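Side-chain contacts in lipase-esterase related protein (Clostridium acetobutylicum, PDB 3E0X), which is of unknown function but adopts an alpha/beta-hydrolase fold and probably acts as a hydrolase: residues N72-S77 against K104-V109; L137-L142 against K156-L161; D179-L184 against S207-K212; K220-G225 against A238-N243. All coordinates share one frame; numbering follows the deposited sequence.

The four contacts follow one another along the chain, and none interleaves with another. Contact 1 comes first, closing a loop that runs from helix 63-76 through strand 86-91 and helix 93-102 to the start of strand 109-115. Contact 2 closes a short helical hairpin in the segment inserted between strands 109-115 and 191-196, on the opposite side of the chain's centre, about 32 Å from contact 1 between centres. Contact 3 closes a loop through strand 191-196, tying the chain after helix 165-177 to helix 204-213. Contact 4 closes the short connection holding helix 229-232 and joins edge strand 217-222 to the last helix, 234-242. Contacts 3 and 4 meet where Glu208 packs on Ile221.

Contact 1 (N72-S77 against K104-V109); sequences NFITNS and KKLPNV
Ile74 and Leu106 meet obliquely, and a single methyl, Leu106 CD1, touches both methyls of the isoleucine: it is 3.9 Å from Ile74 CG2 and equally near Ile74 CD1. With chi1 at -67°, Ile74 holds CG2 anti to its backbone N and extends CG1 and CD1 from the other branch, and both methyls face the leucine's CD1. Val109 crosses Ile74 at about a right angle, placing CG2 4.0 Å from Ile74 CD1. Thr75 flanks the group nearer solvent. Its OG1 lies in van der Waals contact with Leu106 CD2 at 3.8 Å, and the same hydroxyl is bonded to Ala71 O one turn back in the helix. No direct hydrogen bond crosses between the segments, but a water accepts from Asn108 ND2 at 3.0 Å and sits close to Ile74 O near the helix end. Leu106 and Val109 are brought to one side by the type I turn that spans them. Ile74 also packs on Leu20, Leu88 and Val101, so the contact sets the C-terminal end of helix 63-76 beside helix 93-102 and over strands 18-22 and 86-91, just where strand 109-115 begins.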
loop_
_atom_site.group_PDB
_atom_site.type_symbol
_atom_site.label_atom_id
_atom_site.label_comp_id
_atom_site.label_asym_id
_atom_site.label_seq_id
_atom_site.Cartn_x
_atom_site.Cartn_y
_atom_site.Cartn_z
ATOM N N ASN A 72 1.568 14.874 5.508
ATOM C CA ASN A 72 0.804 16.128 5.547
ATOM C C ASN A 72 -0.671 15.856 5.793
ATOM O O ASN A 72 -1.317 16.552 6.586
ATOM C CB ASN A 72 1.047 16.890 4.242
ATOM C CG ASN A 72 0.260 18.161 4.135
ATOM O OD1 ASN A 72 0.286 18.990 5.046
ATOM N ND2 ASN A 72 -0.428 18.343 3.003
ATOM N N PHE A 73 -1.205 14.827 5.142
ATOM C CA PHE A 73 -2.607 14.448 5.336
ATOM C C PHE A 73 -2.837 14.033 6.798
ATOM O O PHE A 73 -3.778 14.491 7.451
ATOM C CB PHE A 73 -2.990 13.281 4.387
ATOM C CG PHE A 73 -4.428 12.880 4.488
ATOM C CD1 PHE A 73 -5.398 13.530 3.722
ATOM C CD2 PHE A 73 -4.832 11.887 5.395
ATOM C CE1 PHE A 73 -6.751 13.168 3.845
ATOM C CE2 PHE A 73 -6.164 11.524 5.499
ATOM C CZ PHE A 73 -7.126 12.171 4.736
ATOM N N ILE A 74 -2.014 13.130 7.306
ATOM C CA ILE A 74 -2.229 12.665 8.672
ATOM C C ILE A 74 -2.227 13.835 9.677
ATOM O O ILE A 74 -3.107 13.942 10.550
ATOM C CB ILE A 74 -1.168 11.644 9.068
ATOM C CG1 ILE A 74 -1.357 10.371 8.240
ATOM C CG2 ILE A 74 -1.228 11.348 10.565
ATOM C CD1 ILE A 74 -0.112 9.430 8.241
ATOM N N THR A 75 -1.249 14.718 9.539
ATOM C CA THR A 75 -1.066 15.780 10.505
ATOM C C THR A 75 -2.156 16.830 10.401
ATOM O O THR A 75 -2.591 17.384 11.426
ATOM C CB THR A 75 0.331 16.390 10.300
ATOM O OG1 THR A 75 1.298 15.386 10.594
ATOM C CG2 THR A 75 0.573 17.590 11.235
ATOM N N ASN A 76 -2.646 17.068 9.181
ATOM C CA ASN A 76 -3.462 18.254 8.914
ATOM C C ASN A 76 -4.913 18.038 8.512
ATOM O O ASN A 76 -5.707 18.957 8.656
ATOM C CB ASN A 76 -2.758 19.172 7.905
ATOM C CG ASN A 76 -1.455 19.705 8.439
ATOM O OD1 ASN A 76 -1.420 20.406 9.467
ATOM N ND2 ASN A 76 -0.368 19.364 7.767
ATOM N N SER A 77 -5.288 16.850 8.038
ATOM C CA SER A 77 -6.681 16.594 7.663
ATOM C C SER A 77 -7.572 16.614 8.891
ATOM O O SER A 77 -7.183 16.122 9.978
ATOM C CB SER A 77 -6.832 15.241 6.971
ATOM O OG SER A 77 -8.195 14.965 6.679
ATOM N N LYS A 104 8.728 9.130 10.021
ATOM C CA LYS A 104 8.478 10.529 10.361
ATOM C C LYS A 104 8.113 10.705 11.831
ATOM O O LYS A 104 8.074 11.843 12.324
ATOM C CB LYS A 104 7.350 11.111 9.494
ATOM C CG LYS A 104 7.635 11.155 7.980
ATOM C CD LYS A 104 8.602 12.254 7.627
ATOM C CE LYS A 104 8.677 12.459 6.117
ATOM N NZ LYS A 104 9.155 13.823 5.770
ATOM N N LYS A 105 7.785 9.597 12.509
ATOM C CA LYS A 105 7.536 9.607 13.971
ATOM C C LYS A 105 6.374 10.549 14.320
ATOM O O LYS A 105 6.452 11.349 15.275
ATOM C CB LYS A 105 8.799 10.030 14.756
ATOM C CG LYS A 105 10.091 9.331 14.373
ATOM C CD LYS A 105 9.934 7.844 14.384
ATOM C CE LYS A 105 11.293 7.125 14.262
ATOM N NZ LYS A 105 12.174 7.401 15.430
ATOM N N LEU A 106 5.288 10.468 13.540
ATOM C CA LEU A 106 4.085 11.258 13.831
ATOM C C LEU A 106 3.446 10.759 15.117
ATOM O O LEU A 106 3.379 9.549 15.330
ATOM C CB LEU A 106 3.100 11.180 12.648
ATOM C CG LEU A 106 3.685 11.622 11.306
ATOM C CD1 LEU A 106 2.603 11.498 10.210
ATOM C CD2 LEU A 106 4.233 13.049 11.416
ATOM N N PRO A 107 3.030 11.674 16.020
ATOM C CA PRO A 107 2.639 11.197 17.353
ATOM C C PRO A 107 1.474 10.214 17.352
ATOM O O PRO A 107 1.419 9.371 18.241
ATOM C CB PRO A 107 2.300 12.494 18.128
ATOM C CG PRO A 107 2.140 13.547 17.107
ATOM C CD PRO A 107 3.017 13.145 15.952
ATOM N N ASN A 108 0.566 10.320 16.384
ATOM C CA ASN A 108 -0.666 9.513 16.392
ATOM C C ASN A 108 -0.629 8.242 15.550
ATOM O O ASN A 108 -1.598 7.486 15.546
ATOM C CB ASN A 108 -1.906 10.364 16.054
ATOM C CG ASN A 108 -2.095 11.545 17.019
ATOM O OD1 ASN A 108 -1.798 11.456 18.226
ATOM N ND2 ASN A 108 -2.582 12.654 16.485
ATOM N N VAL A 109 0.481 8.004 14.843
ATOM C CA VAL A 109 0.617 6.794 14.054
ATOM C C VAL A 109 1.207 5.740 14.981
ATOM O O VAL A 109 2.340 5.885 15.461
ATOM C CB VAL A 109 1.508 7.018 12.816
ATOM C CG1 VAL A 109 1.804 5.676 12.135
ATOM C CG2 VAL A 109 0.804 7.966 11.851
HETATM O O HOH W 1 -2.532 12.972 13.507
#

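Contact 2 (L137-L142 against K156-L161); sequences LDNNYL and KYFETL. With OXE (ortho-xylene), chain C.
Phe158 reaches across to helix 139-146 with the far end of its ring, which its first torsion (CG anti to the backbone N, chi1 -160°) sends toward Leu142 and Asn139. Leu142 is described in one of two modelled conformers, so its details are less certain: Leu142 CG lies in the ring plane at the edge, 3.7 Å from Phe158 CE1, while Leu142 CD2 comes in obliquely to Phe158 CZ. Asn139 OD1 is at the same edge, 3.6 Å from Phe158 CZ, its amide plane turned 31° from the ring as the two side chains run antiparallel alongside one another. Leu161 CD2 adds an apolar contact to Leu142 CD2 at 4.0 Å. Both leucines line the ortho-xylene pocket, and Leu161 CD2 is 3.7 Å from ligand atom C4. The helices belong to the cap inserted between two sheet strands, as in many alpha/beta hydrolases, where it commonly covers the substrate site. One shell out, Asp138 is the N-cap of helix 139-146, its OD1 accepting from Tyr141 N at 3.0 Å. A type I turn from Phe158 brings Leu161 round to the ligand. Met168 packs against both leucines.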
loop_
_atom_site.group_PDB
_atom_site.type_symbol
_atom_site.label_atom_id
_atom_site.label_comp_id
_atom_site.label_asym_id
_atom_site.label_seq_id
_atom_site.Cartn_x
_atom_site.Cartn_y
_atom_site.Cartn_z
ATOM N N LEU A 137 4.235 -0.525 -20.979
ATOM C CA LEU A 137 3.712 -1.318 -19.882
ATOM C C LEU A 137 3.270 -2.696 -20.371
ATOM O O LEU A 137 2.363 -2.815 -21.199
ATOM C CB LEU A 137 2.529 -0.587 -19.236
ATOM C CG LEU A 137 1.802 -1.304 -18.105
ATOM C CD1 LEU A 137 2.773 -1.627 -16.971
ATOM C CD2 LEU A 137 0.617 -0.478 -17.573
ATOM N N ASP A 138 3.943 -3.736 -19.876
ATOM C CA ASP A 138 3.652 -5.109 -20.275
ATOM C C ASP A 138 2.426 -5.606 -19.509
ATOM O O ASP A 138 2.554 -6.097 -18.387
ATOM C CB ASP A 138 4.874 -6.008 -20.047
ATOM C CG ASP A 138 4.651 -7.461 -20.434
ATOM O OD1 ASP A 138 3.498 -7.845 -20.772
ATOM O OD2 ASP A 138 5.632 -8.239 -20.374
ATOM N N ASN A 139 1.246 -5.518 -20.128
ATOM C CA ASN A 139 0.023 -5.973 -19.475
ATOM C C ASN A 139 0.004 -7.485 -19.233
ATOM O O ASN A 139 -0.571 -7.950 -18.247
ATOM C CB ASN A 139 -1.216 -5.600 -20.288
ATOM C CG ASN A 139 -2.482 -5.610 -19.456
ATOM O OD1 ASN A 139 -2.487 -5.109 -18.335
ATOM N ND2 ASN A 139 -3.559 -6.175 -19.996
ATOM N N ASN A 140 0.638 -8.254 -20.114
ATOM C CA ASN A 140 0.730 -9.695 -19.891
ATOM C C ASN A 140 1.438 -9.986 -18.576
ATOM O O ASN A 140 0.990 -10.833 -17.777
ATOM C CB ASN A 140 1.445 -10.397 -21.045
ATOM C CG ASN A 140 1.525 -11.905 -20.848
ATOM O OD1 ASN A 140 0.512 -12.602 -20.938
ATOM N ND2 ASN A 140 2.732 -12.413 -20.576
ATOM N N TYR A 141 2.524 -9.256 -18.313
ATOM C CA TYR A 141 3.272 -9.494 -17.086
ATOM C C TYR A 141 2.469 -9.005 -15.884
ATOM O O TYR A 141 2.438 -9.688 -14.859
ATOM C CB TYR A 141 4.643 -8.807 -17.122
ATOM C CG TYR A 141 5.490 -9.159 -15.922
ATOM C CD1 TYR A 141 6.062 -10.411 -15.833
ATOM C CD2 TYR A 141 5.711 -8.246 -14.886
ATOM C CE1 TYR A 141 6.839 -10.778 -14.756
ATOM C CE2 TYR A 141 6.501 -8.598 -13.765
ATOM C CZ TYR A 141 7.048 -9.870 -13.723
ATOM O OH TYR A 141 7.832 -10.236 -12.645
ATOM N N LEU A 142 1.796 -7.863 -16.012
ATOM C CA LEU A 142 0.980 -7.372 -14.908
ATOM C C LEU A 142 -0.090 -8.404 -14.529
ATOM O O LEU A 142 -0.304 -8.714 -13.350
ATOM C CB LEU A 142 0.346 -6.042 -15.285
ATOM C CG LEU A 142 -0.337 -5.293 -14.163
ATOM C CD1 LEU A 142 0.648 -5.056 -13.030
ATOM C CD2 LEU A 142 -0.849 -3.987 -14.708
ATOM N N LYS A 156 -12.919 -7.638 -11.813
ATOM C CA LYS A 156 -13.500 -6.375 -11.381
ATOM C C LYS A 156 -12.426 -5.391 -10.882
ATOM O O LYS A 156 -12.399 -4.216 -11.272
ATOM C CB LYS A 156 -14.504 -6.660 -10.255
ATOM C CG LYS A 156 -15.207 -5.445 -9.704
ATOM C CD LYS A 156 -16.002 -5.800 -8.457
ATOM C CE LYS A 156 -16.566 -4.540 -7.824
ATOM N NZ LYS A 156 -17.437 -4.835 -6.654
ATOM N N TYR A 157 -11.555 -5.858 -9.997
ATOM C CA TYR A 157 -10.616 -4.915 -9.410
ATOM C C TYR A 157 -9.458 -4.545 -10.310
ATOM O O TYR A 157 -8.911 -3.430 -10.203
ATOM C CB TYR A 157 -10.160 -5.362 -8.019
ATOM C CG TYR A 157 -11.284 -5.180 -7.030
ATOM C CD1 TYR A 157 -11.507 -3.946 -6.417
ATOM C CD2 TYR A 157 -12.163 -6.229 -6.747
ATOM C CE1 TYR A 157 -12.572 -3.770 -5.517
ATOM C CE2 TYR A 157 -13.230 -6.064 -5.856
ATOM C CZ TYR A 157 -13.425 -4.824 -5.239
ATOM O OH TYR A 157 -14.469 -4.663 -4.339
ATOM N N PHE A 158 -9.100 -5.439 -11.227
ATOM C CA PHE A 158 -8.115 -5.064 -12.224
ATOM C C PHE A 158 -8.592 -3.871 -13.053
ATOM O O PHE A 158 -7.789 -3.013 -13.447
ATOM C CB PHE A 158 -7.720 -6.255 -13.099
ATOM C CG PHE A 158 -6.403 -6.070 -13.816
ATOM C CD1 PHE A 158 -5.211 -6.043 -13.100
ATOM C CD2 PHE A 158 -6.351 -5.946 -15.188
ATOM C CE1 PHE A 158 -3.968 -5.868 -13.749
ATOM C CE2 PHE A 158 -5.137 -5.772 -15.850
ATOM C CZ PHE A 158 -3.942 -5.746 -15.132
ATOM N N GLU A 159 -9.902 -3.791 -13.294
ATOM C CA GLU A 159 -10.470 -2.680 -14.077
ATOM C C GLU A 159 -10.462 -1.356 -13.313
ATOM O O GLU A 159 -10.651 -0.300 -13.912
ATOM C CB GLU A 159 -11.881 -3.028 -14.597
ATOM C CG GLU A 159 -12.884 -1.857 -14.806
ATOM C CD GLU A 159 -12.745 -1.101 -16.135
ATOM O OE1 GLU A 159 -12.311 -1.700 -17.150
ATOM O OE2 GLU A 159 -13.100 0.108 -16.167
ATOM N N THR A 160 -10.234 -1.403 -11.991
ATOM C CA THR A 160 -10.147 -0.149 -11.228
ATOM C C THR A 160 -8.785 0.552 -11.319
ATOM O O THR A 160 -8.625 1.707 -10.841
ATOM C CB THR A 160 -10.478 -0.323 -9.714
ATOM O OG1 THR A 160 -9.396 -0.984 -9.040
ATOM C CG2 THR A 160 -11.776 -1.083 -9.506
ATOM N N LEU A 161 -7.810 -0.121 -11.934
ATOM C CA LEU A 161 -6.487 0.457 -12.085
ATOM C C LEU A 161 -6.601 1.712 -12.947
ATOM O O LEU A 161 -7.499 1.826 -13.793
ATOM C CB LEU A 161 -5.525 -0.515 -12.743
ATOM C CG LEU A 161 -4.696 -1.371 -11.788
ATOM C CD1 LEU A 161 -5.478 -2.095 -10.692
ATOM C CD2 LEU A 161 -3.834 -2.353 -12.599
HETATM C C1 OXE C . 0.632 -3.244 -8.632
HETATM C C2 OXE C . -0.684 -2.715 -8.209
HETATM C C3 OXE C . -1.831 -3.037 -8.931
HETATM C C4 OXE C . -1.709 -3.877 -10.043
HETATM C C5 OXE C . -0.469 -4.376 -10.458
HETATM C C6 OXE C . 0.709 -4.076 -9.752
HETATM C "C1'" OXE C . 1.854 -2.902 -7.818
HETATM C "C2'" OXE C . -0.766 -1.818 -7.011
#

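Contact 3 (D179-L184 against S207-K212); sequences DLVDNL and SEIIKK
Val181 and Ile209 are brought together by their first torsions. Chi1 of 170° turns Val181 CG1 anti to the backbone N, and chi1 of -72° on Ile209 does the same for its CG2 branch. These two methyls, Val181 CG1 and Ile209 CG2, meet at 3.9 Å, the side chains crossing at about a right angle. Leu184 works nearer the helix backbone: its CD1 rests 4.0 Å from Ile210 CA and touches the carbonyl of Ile209, with Ile209 CG2 at 4.2 Å. No hydrogen bond crosses; the contacts are methyl and backbone packing. Upstream, Asp179 forms an Asx turn, its OD1 accepting from Val181 N at 3.1 Å, which helps fix the chain just ahead of the valine. Arg120 from the loop after strand 109-115 lies against both Val181 and Ile209. Ile210 reaches on to Val191, so the contact packs helix 204-213 on both strand 191-196 and the loop that leads from helix 165-177 into that strand.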
loop_
_atom_site.group_PDB
_atom_site.type_symbol
_atom_site.label_atom_id
_atom_site.label_comp_id
_atom_site.label_asym_id
_atom_site.label_seq_id
_atom_site.Cartn_x
_atom_site.Cartn_y
_atom_site.Cartn_z
ATOM N N ASP A 179 14.793 2.925 -1.546
ATOM C CA ASP A 179 15.510 1.978 -0.714
ATOM C C ASP A 179 15.514 2.486 0.714
ATOM O O ASP A 179 16.393 3.277 1.101
ATOM C CB ASP A 179 16.936 1.798 -1.238
ATOM C CG ASP A 179 17.699 0.711 -0.503
ATOM O OD1 ASP A 179 17.200 0.229 0.549
ATOM O OD2 ASP A 179 18.791 0.335 -1.010
ATOM N N LEU A 180 14.522 2.046 1.484
ATOM C CA LEU A 180 14.423 2.434 2.897
ATOM C C LEU A 180 15.023 1.393 3.830
ATOM O O LEU A 180 14.864 1.496 5.043
ATOM C CB LEU A 180 12.957 2.637 3.308
ATOM C CG LEU A 180 12.216 3.741 2.559
ATOM C CD1 LEU A 180 10.697 3.575 2.687
ATOM C CD2 LEU A 180 12.681 5.105 3.020
ATOM N N VAL A 181 15.676 0.373 3.283
ATOM C CA VAL A 181 16.037 -0.771 4.109
ATOM C C VAL A 181 16.908 -0.398 5.315
ATOM O O VAL A 181 16.665 -0.879 6.435
ATOM C CB VAL A 181 16.664 -1.906 3.277
ATOM C CG1 VAL A 181 17.261 -2.993 4.196
ATOM C CG2 VAL A 181 15.609 -2.516 2.406
ATOM N N ASP A 182 17.909 0.447 5.092
ATOM C CA ASP A 182 18.865 0.734 6.168
ATOM C C ASP A 182 18.290 1.701 7.206
ATOM O O ASP A 182 18.952 2.041 8.190
ATOM C CB ASP A 182 20.236 1.158 5.609
ATOM C CG ASP A 182 20.231 2.512 4.929
ATOM O OD1 ASP A 182 19.216 3.239 4.943
ATOM O OD2 ASP A 182 21.292 2.864 4.340
ATOM N N ASN A 183 17.042 2.129 7.002
ATOM C CA ASN A 183 16.344 2.940 8.003
ATOM C C ASN A 183 15.275 2.178 8.772
ATOM O O ASN A 183 14.730 2.700 9.755
ATOM C CB ASN A 183 15.743 4.191 7.378
ATOM C CG ASN A 183 16.757 5.284 7.198
ATOM O OD1 ASN A 183 16.964 5.762 6.092
ATOM N ND2 ASN A 183 17.436 5.658 8.285
ATOM N N LEU A 184 14.973 0.956 8.335
ATOM C CA LEU A 184 13.914 0.169 8.988
ATOM C C LEU A 184 14.178 -0.026 10.473
ATOM O O LEU A 184 13.250 -0.008 11.279
ATOM C CB LEU A 184 13.731 -1.193 8.315
ATOM C CG LEU A 184 13.162 -1.203 6.884
ATOM C CD1 LEU A 184 13.219 -2.608 6.301
ATOM C CD2 LEU A 184 11.756 -0.585 6.855
ATOM N N SER A 207 9.380 -8.834 2.235
ATOM C CA SER A 207 8.658 -8.820 3.505
ATOM C C SER A 207 9.494 -9.445 4.623
ATOM O O SER A 207 9.413 -9.018 5.792
ATOM C CB SER A 207 7.312 -9.510 3.343
ATOM O OG SER A 207 6.374 -8.636 2.706
ATOM N N GLU A 208 10.309 -10.437 4.263
ATOM C CA GLU A 208 11.228 -11.028 5.254
ATOM C C GLU A 208 12.258 -9.989 5.736
ATOM O O GLU A 208 12.666 -9.993 6.902
ATOM C CB GLU A 208 11.923 -12.277 4.692
ATOM C CG GLU A 208 10.979 -13.461 4.510
ATOM C CD GLU A 208 10.763 -14.317 5.769
ATOM O OE1 GLU A 208 11.150 -13.886 6.882
ATOM O OE2 GLU A 208 10.193 -15.433 5.649
ATOM N N ILE A 209 12.707 -9.117 4.842
ATOM C CA ILE A 209 13.632 -8.063 5.243
ATOM C C ILE A 209 12.949 -7.100 6.229
ATOM O O ILE A 209 13.544 -6.695 7.228
ATOM C CB ILE A 209 14.214 -7.311 4.006
ATOM C CG1 ILE A 209 15.223 -8.212 3.262
ATOM C CG2 ILE A 209 14.847 -6.012 4.424
ATOM C CD1 ILE A 209 15.553 -7.694 1.919
ATOM N N ILE A 210 11.685 -6.753 5.978
ATOM C CA ILE A 210 10.978 -5.877 6.928
ATOM C C ILE A 210 10.941 -6.529 8.327
ATOM O O ILE A 210 11.247 -5.884 9.353
ATOM C CB ILE A 210 9.541 -5.564 6.433
ATOM C CG1 ILE A 210 9.606 -4.725 5.167
ATOM C CG2 ILE A 210 8.701 -4.865 7.559
ATOM C CD1 ILE A 210 8.273 -4.662 4.419
ATOM N N LYS A 211 10.588 -7.814 8.362
ATOM C CA LYS A 211 10.518 -8.544 9.635
ATOM C C LYS A 211 11.890 -8.556 10.302
ATOM O O LYS A 211 11.999 -8.344 11.515
ATOM C CB LYS A 211 10.015 -9.967 9.419
ATOM C CG LYS A 211 10.097 -10.857 10.662
ATOM C CD LYS A 211 8.855 -10.721 11.512
ATOM C CE LYS A 211 8.969 -11.540 12.791
ATOM N NZ LYS A 211 9.843 -10.824 13.770
ATOM N N LYS A 212 12.944 -8.783 9.522
ATOM C CA LYS A 212 14.291 -8.869 10.098
ATOM C C LYS A 212 14.744 -7.546 10.709
ATOM O O LYS A 212 15.387 -7.536 11.771
ATOM C CB LYS A 212 15.285 -9.285 9.014
ATOM C CG LYS A 212 16.707 -9.418 9.518
ATOM C CD LYS A 212 17.661 -9.873 8.428
ATOM C CE LYS A 212 17.760 -8.849 7.294
ATOM N NZ LYS A 212 18.892 -9.154 6.358
#

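Contact 4 (K220-G225 against A238-N243); sequences KIFETG and AEEIKN
Glu240 OE1, lying 3.6 Å from Lys220 CB, is gripped by two donors. Asn243 ND2 donates to it at 3.1 Å along a nearly straight bond of 168°, coming from above the carboxylate plane, and Lys192 of the adjacent strand supplies a salt bridge. The second oxygen, OE2, accepts from a water at 2.9 Å, which in turn accepts from Lys220 NZ; this water bridges the two side chains, since Lys220 NZ and Glu240 OE2, 4.2 Å apart, form no direct salt bridge. Lys220 bends at chi2 (68°), and its aliphatic chain crosses the Glu240 side chain at about a right angle, with CG 3.7 Å from Glu240 CD. The bend also lays Lys220 CE over the centre of one face of the Phe222 ring, 3.9 Å above the plane. Phe222 CZ is 3.8 Å from Glu240 CG, with ring and carboxylate planes nearly perpendicular (87°). Ile194 packs on both Phe222 and Glu240. The arrangement joins edge strand 217-222 to helix 234-242, which lies against the sheet. Between them runs the chain carrying His227 of the ortho-xylene pocket, consistent with the alpha/beta-hydrolase fold, whose catalytic histidine usually follows the last strand.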
loop_
_atom_site.group_PDB
_atom_site.type_symbol
_atom_site.label_atom_id
_atom_site.label_comp_id
_atom_site.label_asym_id
_atom_site.label_seq_id
_atom_site.Cartn_x
_atom_site.Cartn_y
_atom_site.Cartn_z
ATOM N N LYS A 220 3.220 -12.399 8.122
ATOM C CA LYS A 220 2.301 -13.472 7.724
ATOM C C LYS A 220 2.502 -13.774 6.249
ATOM O O LYS A 220 2.404 -12.868 5.402
ATOM C CB LYS A 220 0.847 -13.097 7.967
ATOM C CG LYS A 220 -0.140 -14.036 7.267
ATOM C CD LYS A 220 -0.134 -15.443 7.881
ATOM C CE LYS A 220 -1.128 -16.317 7.160
ATOM N NZ LYS A 220 -1.278 -17.663 7.793
ATOM N N ILE A 221 2.803 -15.043 5.939
ATOM C CA ILE A 221 2.964 -15.467 4.545
ATOM C C ILE A 221 1.800 -16.390 4.193
ATOM O O ILE A 221 1.675 -17.475 4.753
ATOM C CB ILE A 221 4.310 -16.192 4.308
ATOM C CG1 ILE A 221 5.494 -15.307 4.720
ATOM C CG2 ILE A 221 4.429 -16.605 2.858
ATOM C CD1 ILE A 221 6.825 -16.076 4.807
ATOM N N PHE A 222 0.939 -15.944 3.290
ATOM C CA PHE A 222 -0.092 -16.820 2.725
ATOM C C PHE A 222 0.525 -17.690 1.628
ATOM O O PHE A 222 1.429 -17.232 0.921
ATOM C CB PHE A 222 -1.230 -15.991 2.131
ATOM C CG PHE A 222 -2.123 -15.366 3.160
ATOM C CD1 PHE A 222 -3.280 -16.023 3.592
ATOM C CD2 PHE A 222 -1.827 -14.110 3.684
ATOM C CE1 PHE A 222 -4.113 -15.440 4.556
ATOM C CE2 PHE A 222 -2.661 -13.522 4.649
ATOM C CZ PHE A 222 -3.792 -14.183 5.068
ATOM N N GLU A 223 0.056 -18.935 1.481
ATOM C CA GLU A 223 0.636 -19.814 0.477
ATOM C C GLU A 223 0.406 -19.257 -0.925
ATOM O O GLU A 223 1.317 -19.251 -1.750
ATOM C CB GLU A 223 0.074 -21.231 0.591
ATOM C CG GLU A 223 0.875 -22.300 -0.142
ATOM C CD GLU A 223 0.457 -23.710 0.245
ATOM O OE1 GLU A 223 -0.382 -23.844 1.169
ATOM O OE2 GLU A 223 0.971 -24.680 -0.366
ATOM N N THR A 224 -0.805 -18.766 -1.189
ATOM C CA THR A 224 -1.174 -18.327 -2.531
ATOM C C THR A 224 -1.922 -16.991 -2.532
ATOM O O THR A 224 -2.260 -16.453 -1.471
ATOM C CB THR A 224 -2.070 -19.388 -3.219
ATOM O OG1 THR A 224 -3.301 -19.503 -2.489
ATOM C CG2 THR A 224 -1.369 -20.753 -3.292
ATOM N N GLY A 225 -2.166 -16.461 -3.731
ATOM C CA GLY A 225 -2.910 -15.219 -3.902
ATOM C C GLY A 225 -2.182 -14.205 -4.790
ATOM O O GLY A 225 -2.800 -13.293 -5.337
ATOM N N ALA A 238 -7.835 -9.441 6.144
ATOM C CA ALA A 238 -8.454 -8.671 7.235
ATOM C C ALA A 238 -8.254 -9.360 8.581
ATOM O O ALA A 238 -8.014 -8.680 9.572
ATOM C CB ALA A 238 -9.919 -8.391 6.973
ATOM N N GLU A 239 -8.334 -10.696 8.631
ATOM C CA GLU A 239 -8.103 -11.413 9.889
ATOM C C GLU A 239 -6.690 -11.146 10.392
ATOM O O GLU A 239 -6.474 -10.982 11.619
ATOM C CB GLU A 239 -8.389 -12.910 9.700
ATOM C CG GLU A 239 -9.885 -13.214 9.535
ATOM C CD GLU A 239 -10.725 -12.644 10.696
ATOM O OE1 GLU A 239 -10.435 -12.979 11.877
ATOM O OE2 GLU A 239 -11.656 -11.856 10.412
ATOM N N GLU A 240 -5.741 -11.055 9.455
ATOM C CA GLU A 240 -4.342 -10.851 9.807
ATOM C C GLU A 240 -4.012 -9.386 10.109
ATOM O O GLU A 240 -2.893 -9.058 10.545
ATOM C CB GLU A 240 -3.451 -11.373 8.685
ATOM C CG GLU A 240 -3.518 -12.880 8.575
ATOM C CD GLU A 240 -2.863 -13.611 9.732
ATOM O OE1 GLU A 240 -1.903 -13.076 10.340
ATOM O OE2 GLU A 240 -3.295 -14.750 10.009
ATOM N N ILE A 241 -4.970 -8.500 9.869
ATOM C CA ILE A 241 -4.900 -7.125 10.347
ATOM C C ILE A 241 -5.520 -7.047 11.749
ATOM O O ILE A 241 -4.924 -6.463 12.668
ATOM C CB ILE A 241 -5.571 -6.155 9.352
ATOM C CG1 ILE A 241 -4.723 -6.099 8.086
ATOM C CG2 ILE A 241 -5.674 -4.759 9.950
ATOM C CD1 ILE A 241 -5.378 -5.409 6.907
ATOM N N LYS A 242 -6.697 -7.655 11.924
ATOM C CA LYS A 242 -7.366 -7.703 13.238
ATOM C C LYS A 242 -6.496 -8.306 14.327
ATOM O O LYS A 242 -6.555 -7.871 15.497
ATOM C CB LYS A 242 -8.633 -8.543 13.152
ATOM C CG LYS A 242 -9.682 -7.949 12.287
ATOM C CD LYS A 242 -10.803 -8.933 12.190
ATOM C CE LYS A 242 -11.762 -8.493 11.163
ATOM N NZ LYS A 242 -12.956 -9.326 11.231
ATOM N N ASN A 243 -5.731 -9.339 13.989
ATOM C CA ASN A 243 -4.907 -9.990 15.019
ATOM C C ASN A 243 -3.667 -9.182 15.442
ATOM O O ASN A 243 -2.972 -9.569 16.374
ATOM C CB ASN A 243 -4.582 -11.450 14.668
ATOM C CG ASN A 243 -3.676 -11.586 13.489
ATOM O OD1 ASN A 243 -3.178 -10.603 12.956
ATOM N ND2 ASN A 243 -3.459 -12.827 13.053
HETATM O O HOH W 2 -1.846 -17.129 10.638
#